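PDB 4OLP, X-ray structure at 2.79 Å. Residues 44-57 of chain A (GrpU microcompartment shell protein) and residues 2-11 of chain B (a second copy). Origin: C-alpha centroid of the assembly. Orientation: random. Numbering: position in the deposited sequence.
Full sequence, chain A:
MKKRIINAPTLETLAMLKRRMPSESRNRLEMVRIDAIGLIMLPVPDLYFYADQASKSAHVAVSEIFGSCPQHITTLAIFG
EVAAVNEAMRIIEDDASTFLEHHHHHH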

ATOM      1  N   VAL A  44       6.538  -4.436 -13.738  1.00 78.68           N
ATOM      2  CA  VAL A  44       5.343  -4.458 -14.604  1.00 82.17           C
ATOM      3  C   VAL A  44       5.673  -4.340 -16.090  1.00 84.34           C
ATOM      4  O   VAL A  44       5.028  -4.986 -16.903  1.00 89.87           O
ATOM      5  CB  VAL A  44       4.186  -3.502 -14.171  1.00 83.28           C
ATOM      6  CG1 VAL A  44       4.364  -3.013 -12.733  1.00 84.41           C
ATOM      7  CG2 VAL A  44       3.979  -2.341 -15.146  1.00 83.28           C
ATOM      8  N   PRO A  45       6.688  -3.543 -16.466  1.00 81.42           N
ATOM      9  CA  PRO A  45       7.004  -3.606 -17.902  1.00 80.59           C
ATOM     10  C   PRO A  45       7.320  -5.023 -18.409  1.00 84.72           C
ATOM     11  O   PRO A  45       6.805  -5.443 -19.460  1.00 81.88           O
ATOM     12  CB  PRO A  45       8.209  -2.687 -18.022  1.00 83.63           C
ATOM     13  CG  PRO A  45       8.012  -1.698 -16.909  1.00 83.50           C
ATOM     14  CD  PRO A  45       7.460  -2.498 -15.775  1.00 77.92           C
ATOM     15  N   ASP A  46       8.168  -5.749 -17.674  1.00 93.74           N
ATOM     16  CA  ASP A  46       8.526  -7.137 -18.023  1.00 95.89           C
ATOM     17  C   ASP A  46       7.280  -7.998 -18.057  1.00 89.28           C
ATOM     18  O   ASP A  46       7.130  -8.874 -18.920  1.00 88.21           O
ATOM     19  CB  ASP A  46       9.513  -7.730 -17.011  1.00101.30           C
ATOM     20  CG  ASP A  46      10.954  -7.270 -17.231  1.00118.88           C
ATOM     21  OD1 ASP A  46      11.197  -6.276 -17.968  1.00130.87           O
ATOM     22  OD2 ASP A  46      11.863  -7.921 -16.662  1.00124.90           O
ATOM     23  N   LEU A  47       6.393  -7.749 -17.106  1.00 83.34           N
ATOM     24  CA  LEU A  47       5.209  -8.569 -16.952  1.00 85.32           C
ATOM     25  C   LEU A  47       4.422  -8.593 -18.247  1.00 84.89           C
ATOM     26  O   LEU A  47       4.078  -9.661 -18.761  1.00 93.74           O
ATOM     27  CB  LEU A  47       4.338  -8.031 -15.824  1.00 91.54           C
ATOM     28  CG  LEU A  47       3.122  -8.910 -15.518  1.00 95.59           C
ATOM     29  CD1 LEU A  47       3.385  -9.647 -14.222  1.00101.98           C
ATOM     30  CD2 LEU A  47       1.832  -8.109 -15.416  1.00 92.12           C
ATOM     31  N   TYR A  48       4.108  -7.412 -18.760  1.00 87.80           N
ATOM     32  CA  TYR A  48       3.277  -7.302 -19.960  1.00 85.81           C
ATOM     33  C   TYR A  48       4.036  -7.698 -21.182  1.00 79.01           C
ATOM     34  O   TYR A  48       3.451  -8.245 -22.112  1.00 81.49           O
ATOM     35  CB  TYR A  48       2.728  -5.890 -20.116  1.00 84.91           C
ATOM     36  CG  TYR A  48       1.751  -5.560 -19.040  1.00 86.38           C
ATOM     37  CD1 TYR A  48       0.598  -6.321 -18.885  1.00 93.03           C
ATOM     38  CD2 TYR A  48       1.981  -4.535 -18.148  1.00 90.79           C
ATOM     39  CE1 TYR A  48      -0.310  -6.049 -17.883  1.00 98.55           C
ATOM     40  CE2 TYR A  48       1.070  -4.249 -17.140  1.00 98.06           C
ATOM     41  CZ  TYR A  48      -0.073  -5.008 -17.019  1.00 99.95           C
ATOM     42  OH  TYR A  48      -0.983  -4.760 -16.026  1.00107.85           O
ATOM     43  N   PHE A  49       5.340  -7.461 -21.169  1.00 76.82           N
ATOM     44  CA  PHE A  49       6.172  -7.924 -22.266  1.00 81.33           C
ATOM     45  C   PHE A  49       6.105  -9.438 -22.360  1.00 83.14           C
ATOM     46  O   PHE A  49       5.817  -9.985 -23.419  1.00 87.47           O
ATOM     47  CB  PHE A  49       7.617  -7.466 -22.117  1.00 83.63           C
ATOM     48  CG  PHE A  49       8.503  -7.924 -23.240  1.00 87.77           C
ATOM     49  CD1 PHE A  49       8.484  -7.283 -24.471  1.00 92.00           C
ATOM     50  CD2 PHE A  49       9.354  -8.998 -23.074  1.00 94.36           C
ATOM     51  CE1 PHE A  49       9.303  -7.706 -25.512  1.00 89.51           C
ATOM     52  CE2 PHE A  49      10.179  -9.418 -24.110  1.00 94.46           C
ATOM     53  CZ  PHE A  49      10.145  -8.774 -25.329  1.00 87.12           C
ATOM     54  N   TYR A  50       6.370 -10.117 -21.250  1.00 84.73           N
ATOM     55  CA  TYR A  50       6.393 -11.570 -21.266  1.00 85.98           C
ATOM     56  C   TYR A  50       4.998 -12.160 -21.415  1.00 85.20           C
ATOM     57  O   TYR A  50       4.867 -13.240 -21.948  1.00100.58           O
ATOM     58  CB  TYR A  50       7.174 -12.134 -20.073  1.00 83.32           C
ATOM     59  CG  TYR A  50       8.657 -11.949 -20.253  1.00 92.03           C
ATOM     60  CD1 TYR A  50       9.333 -12.579 -21.295  1.00 96.88           C
ATOM     61  CD2 TYR A  50       9.392 -11.126 -19.405  1.00 96.81           C
ATOM     62  CE1 TYR A  50      10.701 -12.408 -21.478  1.00102.76           C
ATOM     63  CE2 TYR A  50      10.763 -10.951 -19.574  1.00 99.27           C
ATOM     64  CZ  TYR A  50      11.412 -11.588 -20.608  1.00102.80           C
ATOM     65  OH  TYR A  50      12.773 -11.397 -20.774  1.00115.92           O
ATOM     66  N   ALA A  51       3.964 -11.489 -20.944  1.00 83.00           N
ATOM     67  CA  ALA A  51       2.569 -12.001 -21.133  1.00 91.14           C
ATOM     68  C   ALA A  51       2.097 -11.952 -22.675  1.00 93.28           C
ATOM     69  O   ALA A  51       1.335 -12.793 -23.265  1.00101.18           O
ATOM     70  CB  ALA A  51       1.629 -11.127 -20.313  1.00 88.24           C
ATOM     71  N   ASP A  52       2.526 -10.877 -23.306  1.00 96.22           N
ATOM     72  CA  ASP A  52       2.288 -10.644 -24.743  1.00 91.36           C
ATOM     73  C   ASP A  52       2.946 -11.761 -25.561  1.00 90.62           C
ATOM     74  O   ASP A  52       2.375 -12.297 -26.522  1.00 85.42           O
ATOM     75  CB  ASP A  52       2.883  -9.303 -25.113  1.00 89.45           C
ATOM     76  CG  ASP A  52       2.966  -9.087 -26.606  1.00 96.68           C
ATOM     77  OD1 ASP A  52       1.918  -8.745 -27.206  1.00 86.03           O
ATOM     78  OD2 ASP A  52       4.090  -9.205 -27.161  1.00 97.29           O
ATOM     79  N   GLN A  53       4.142 -12.130 -25.123  1.00 91.07           N
ATOM     80  CA  GLN A  53       4.823 -13.286 -25.675  1.00 92.43           C
ATOM     81  C   GLN A  53       3.884 -14.493 -25.648  1.00 93.91           C
ATOM     82  O   GLN A  53       3.611 -15.108 -26.675  1.00 96.06           O
ATOM     83  CB  GLN A  53       6.163 -13.540 -24.937  1.00 95.93           C
ATOM     84  CG  GLN A  53       7.356 -12.940 -25.693  1.00103.79           C
ATOM     85  CD  GLN A  53       6.991 -11.622 -26.351  1.00108.70           C
ATOM     86  OE1 GLN A  53       6.661 -10.640 -25.681  1.00117.32           O
ATOM     87  NE2 GLN A  53       6.992 -11.616 -27.676  1.00105.16           N
ATOM     88  N   ALA A  54       3.362 -14.815 -24.475  1.00 95.29           N
ATOM     89  CA  ALA A  54       2.491 -15.980 -24.311  1.00 97.94           C
ATOM     90  C   ALA A  54       1.224 -15.896 -25.156  1.00100.31           C
ATOM     91  O   ALA A  54       0.710 -16.922 -25.626  1.00 99.01           O
ATOM     92  CB  ALA A  54       2.096 -16.121 -22.865  1.00 94.90           C
ATOM     93  N   SER A  55       0.690 -14.691 -25.307  1.00 93.99           N
ATOM     94  CA  SER A  55      -0.500 -14.533 -26.116  1.00 98.27           C
ATOM     95  C   SER A  55      -0.173 -14.831 -27.580  1.00104.56           C
ATOM     96  O   SER A  55      -1.033 -15.299 -28.328  1.00112.73           O
ATOM     97  CB  SER A  55      -1.064 -13.142 -25.952  1.00 91.80           C
ATOM     98  OG  SER A  55      -0.278 -12.211 -26.641  1.00 89.11           O
ATOM     99  N   LYS A  56       1.078 -14.591 -27.977  1.00 98.34           N
ATOM    100  CA  LYS A  56       1.530 -14.937 -29.329  1.00 97.65           C
ATOM    101  C   LYS A  56       1.824 -16.441 -29.421  1.00105.86           C
ATOM    102  O   LYS A  56       1.771 -17.013 -30.502  1.00 99.51           O
ATOM    103  CB  LYS A  56       2.749 -14.108 -29.732  1.00 91.85           C
ATOM    104  CG  LYS A  56       2.431 -12.651 -29.905  1.00 88.82           C
ATOM    105  CD  LYS A  56       3.685 -11.805 -29.934  1.00 91.90           C
ATOM    106  CE  LYS A  56       3.358 -10.372 -30.318  1.00 98.39           C
ATOM    107  NZ  LYS A  56       4.422  -9.412 -29.909  1.00100.31           N
ATOM    108  N   SER A  57       2.113 -17.060 -28.273  1.00113.36           N
ATOM    109  CA  SER A  57       2.336 -18.506 -28.136  1.00111.87           C
ATOM    110  C   SER A  57       1.073 -19.319 -27.779  1.00116.08           C
ATOM    111  O   SER A  57       0.343 -19.041 -26.812  1.00123.45           O
ATOM    112  CB  SER A  57       3.429 -18.796 -27.084  1.00103.51           C
ATOM    113  OG  SER A  57       3.299 -20.138 -26.670  1.00 97.39           O
TER
ATOM    114  N   LYS B   2      12.883   1.050 -14.915  1.00115.28           N
ATOM    115  CA  LYS B   2      12.978  -0.159 -15.779  1.00124.46           C
ATOM    116  C   LYS B   2      12.005  -0.016 -16.942  1.00122.92           C
ATOM    117  O   LYS B   2      10.820   0.217 -16.727  1.00120.73           O
ATOM    118  CB  LYS B   2      12.712  -1.447 -14.976  1.00126.88           C
ATOM    119  CG  LYS B   2      12.910  -2.722 -15.840  1.00126.72           C
ATOM    120  CD  LYS B   2      14.361  -3.149 -16.019  1.00129.17           C
ATOM    121  CE  LYS B   2      14.492  -4.179 -17.174  1.00128.59           C
ATOM    122  NZ  LYS B   2      14.792  -3.466 -18.453  1.00126.98           N
ATOM    123  N   LYS B   3      12.518  -0.171 -18.162  1.00120.86           N
ATOM    124  CA  LYS B   3      11.747   0.081 -19.372  1.00112.69           C
ATOM    125  C   LYS B   3      11.666  -1.102 -20.337  1.00103.17           C
ATOM    126  O   LYS B   3      12.515  -1.986 -20.356  1.00 99.67           O
ATOM    127  CB  LYS B   3      12.311   1.302 -20.091  1.00115.44           C
ATOM    128  CG  LYS B   3      13.614   1.042 -20.820  1.00126.31           C
ATOM    129  CD  LYS B   3      14.277   2.308 -21.319  1.00138.26           C
ATOM    130  CE  LYS B   3      15.565   1.954 -22.035  1.00146.46           C
ATOM    131  NZ  LYS B   3      16.359   3.158 -22.393  1.00146.08           N
ATOM    132  N   ARG B   4      10.628  -1.100 -21.156  1.00 95.26           N
ATOM    133  CA  ARG B   4      10.372  -2.224 -22.040  1.00 92.25           C
ATOM    134  C   ARG B   4       9.448  -1.794 -23.186  1.00 84.58           C
ATOM    135  O   ARG B   4       8.598  -0.906 -23.031  1.00 93.25           O
ATOM    136  CB  ARG B   4       9.852  -3.362 -21.202  1.00 94.08           C
ATOM    137  CG  ARG B   4       9.726  -4.699 -21.870  1.00101.65           C
ATOM    138  CD  ARG B   4      11.064  -5.428 -22.000  1.00111.08           C
ATOM    139  NE  ARG B   4      11.676  -5.805 -20.725  1.00115.44           N
ATOM    140  CZ  ARG B   4      12.742  -6.595 -20.655  1.00114.76           C
ATOM    141  NH1 ARG B   4      13.254  -7.111 -21.766  1.00114.07           N
ATOM    142  NH2 ARG B   4      13.273  -6.887 -19.479  1.00114.07           N
ATOM    143  N   ILE B   5       9.705  -2.333 -24.372  1.00 77.78           N
ATOM    144  CA  ILE B   5       8.950  -1.967 -25.565  1.00 71.84           C
ATOM    145  C   ILE B   5       8.370  -3.214 -26.152  1.00 71.75           C
ATOM    146  O   ILE B   5       9.080  -4.175 -26.380  1.00 74.82           O
ATOM    147  CB  ILE B   5       9.824  -1.295 -26.625  1.00 70.63           C
ATOM    148  CG1 ILE B   5      10.306   0.063 -26.127  1.00 72.49           C
ATOM    149  CG2 ILE B   5       9.039  -1.107 -27.917  1.00 71.73           C
ATOM    150  CD1 ILE B   5      11.549   0.555 -26.831  1.00 73.34           C
ATOM    151  N   ILE B   6       7.067  -3.203 -26.380  1.00 74.14           N
ATOM    152  CA  ILE B   6       6.391  -4.341 -26.960  1.00 76.58           C
ATOM    153  C   ILE B   6       6.171  -4.002 -28.413  1.00 76.33           C
ATOM    154  O   ILE B   6       5.421  -3.084 -28.729  1.00 70.25           O
ATOM    155  CB  ILE B   6       5.046  -4.612 -26.260  1.00 78.94           C
ATOM    156  CG1 ILE B   6       5.296  -5.040 -24.825  1.00 79.03           C
ATOM    157  CG2 ILE B   6       4.243  -5.686 -26.996  1.00 80.43           C
ATOM    158  CD1 ILE B   6       4.098  -4.880 -23.915  1.00 80.84           C
ATOM    159  N   ASN B   7       6.850  -4.734 -29.295  1.00 82.31           N
ATOM    160  CA  ASN B   7       6.667  -4.558 -30.730  1.00 84.26           C
ATOM    161  C   ASN B   7       5.503  -5.410 -31.190  1.00 82.74           C
ATOM    162  O   ASN B   7       5.404  -6.583 -30.840  1.00 82.57           O
ATOM    163  CB  ASN B   7       7.938  -4.912 -31.491  1.00 82.78           C
ATOM    164  CG  ASN B   7       9.097  -4.004 -31.118  1.00 87.08           C
ATOM    165  OD1 ASN B   7       9.988  -4.412 -30.368  1.00 95.08           O
ATOM    166  ND2 ASN B   7       9.081  -2.753 -31.609  1.00 84.67           N
ATOM    167  N   ALA B   8       4.605  -4.793 -31.947  1.00 78.44           N
ATOM    168  CA  ALA B   8       3.520  -5.507 -32.591  1.00 77.92           C
ATOM    169  C   ALA B   8       2.730  -6.271 -31.559  1.00 78.49           C
ATOM    170  O   ALA B   8       2.730  -7.510 -31.572  1.00 78.10           O
ATOM    171  CB  ALA B   8       4.061  -6.454 -33.649  1.00 77.31           C
ATOM    172  N   PRO B   9       2.038  -5.539 -30.672  1.00 74.39           N
ATOM    173  CA  PRO B   9       1.318  -6.201 -29.608  1.00 76.43           C
ATOM    174  C   PRO B   9       0.083  -6.923 -30.100  1.00 77.40           C
ATOM    175  O   PRO B   9      -0.526  -6.528 -31.068  1.00 77.13           O
ATOM    176  CB  PRO B   9       0.917  -5.050 -28.693  1.00 74.37           C
ATOM    177  CG  PRO B   9       0.860  -3.878 -29.586  1.00 73.31           C
ATOM    178  CD  PRO B   9       1.986  -4.080 -30.537  1.00 73.70           C
ATOM    179  N   THR B  10      -0.257  -7.991 -29.406  1.00 87.62           N
ATOM    180  CA  THR B  10      -1.457  -8.778 -29.650  1.00 92.63           C
ATOM    181  C   THR B  10      -2.701  -7.927 -29.360  1.00 85.33           C
ATOM    182  O   THR B  10      -2.606  -6.913 -28.688  1.00 80.11           O
ATOM    183  CB  THR B  10      -1.378 -10.002 -28.705  1.00104.92           C
ATOM    184  OG1 THR B  10      -0.272 -10.838 -29.088  1.00107.24           O
ATOM    185  CG2 THR B  10      -2.650 -10.824 -28.684  1.00114.57           C
ATOM    186  N   LEU B  11      -3.862  -8.346 -29.852  1.00 86.31           N
ATOM    187  CA  LEU B  11      -5.135  -7.759 -29.423  1.00 85.89           C
ATOM    188  C   LEU B  11      -5.388  -8.010 -27.922  1.00 89.89           C
ATOM    189  O   LEU B  11      -5.820  -7.105 -27.198  1.00 92.59           O
ATOM    190  CB  LEU B  11      -6.295  -8.320 -30.245  1.00 84.37           C
ATOM    191  CG  LEU B  11      -6.312  -7.987 -31.737  1.00 82.73           C
ATOM    192  CD1 LEU B  11      -7.344  -8.838 -32.468  1.00 85.77           C
ATOM    193  CD2 LEU B  11      -6.588  -6.516 -31.985  1.00 81.75           C
TER

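A helix of one GrpU copy lies almost parallel along a strand and the loop that follows it in the other, in a contact with a small apolar center and charged or polar bonds near both ends. The axes of helix 44-56 and strand 3-7 approach to 7.4 Å, their directions 22° apart, so residues a helical turn apart (Pro A45, Phe A49, Asp A52) pair in order with Arg B4, Ile B6 and Thr B10.

Arg B4 carries the first anchor. Its NE and NH2 lie 2.8 and 2.6 Å from Asp A46 OD1, a salt bridge in which one carboxylate oxygen takes both hydrogen bonds, at bent angles of 131° and 136°. The same side chain crosses the Phe A49 ring, with Arg B4 CD 4.1 Å from the ring centroid and 23° off its normal, a CH-pi geometry. Ile B6 CG1 meets the ring edge, 3.9 Å from Phe A49 CD1.

Farther along, Thr B10 N donates to Asp A52 OD1 (3.2 Å, 171°), while Thr B10 OG1 donates to Ser A55 OG at 2.8 Å; that serine in turn donates to the backbone, OG to Asp A52 O, 2.7 Å. Extended Lys A56 places NZ 2.8 Å from Asp A52 OD2, a salt bridge within the helix, and 3.1 Å from Asn B7 O, a hydrogen bond to the strand's last carbonyl.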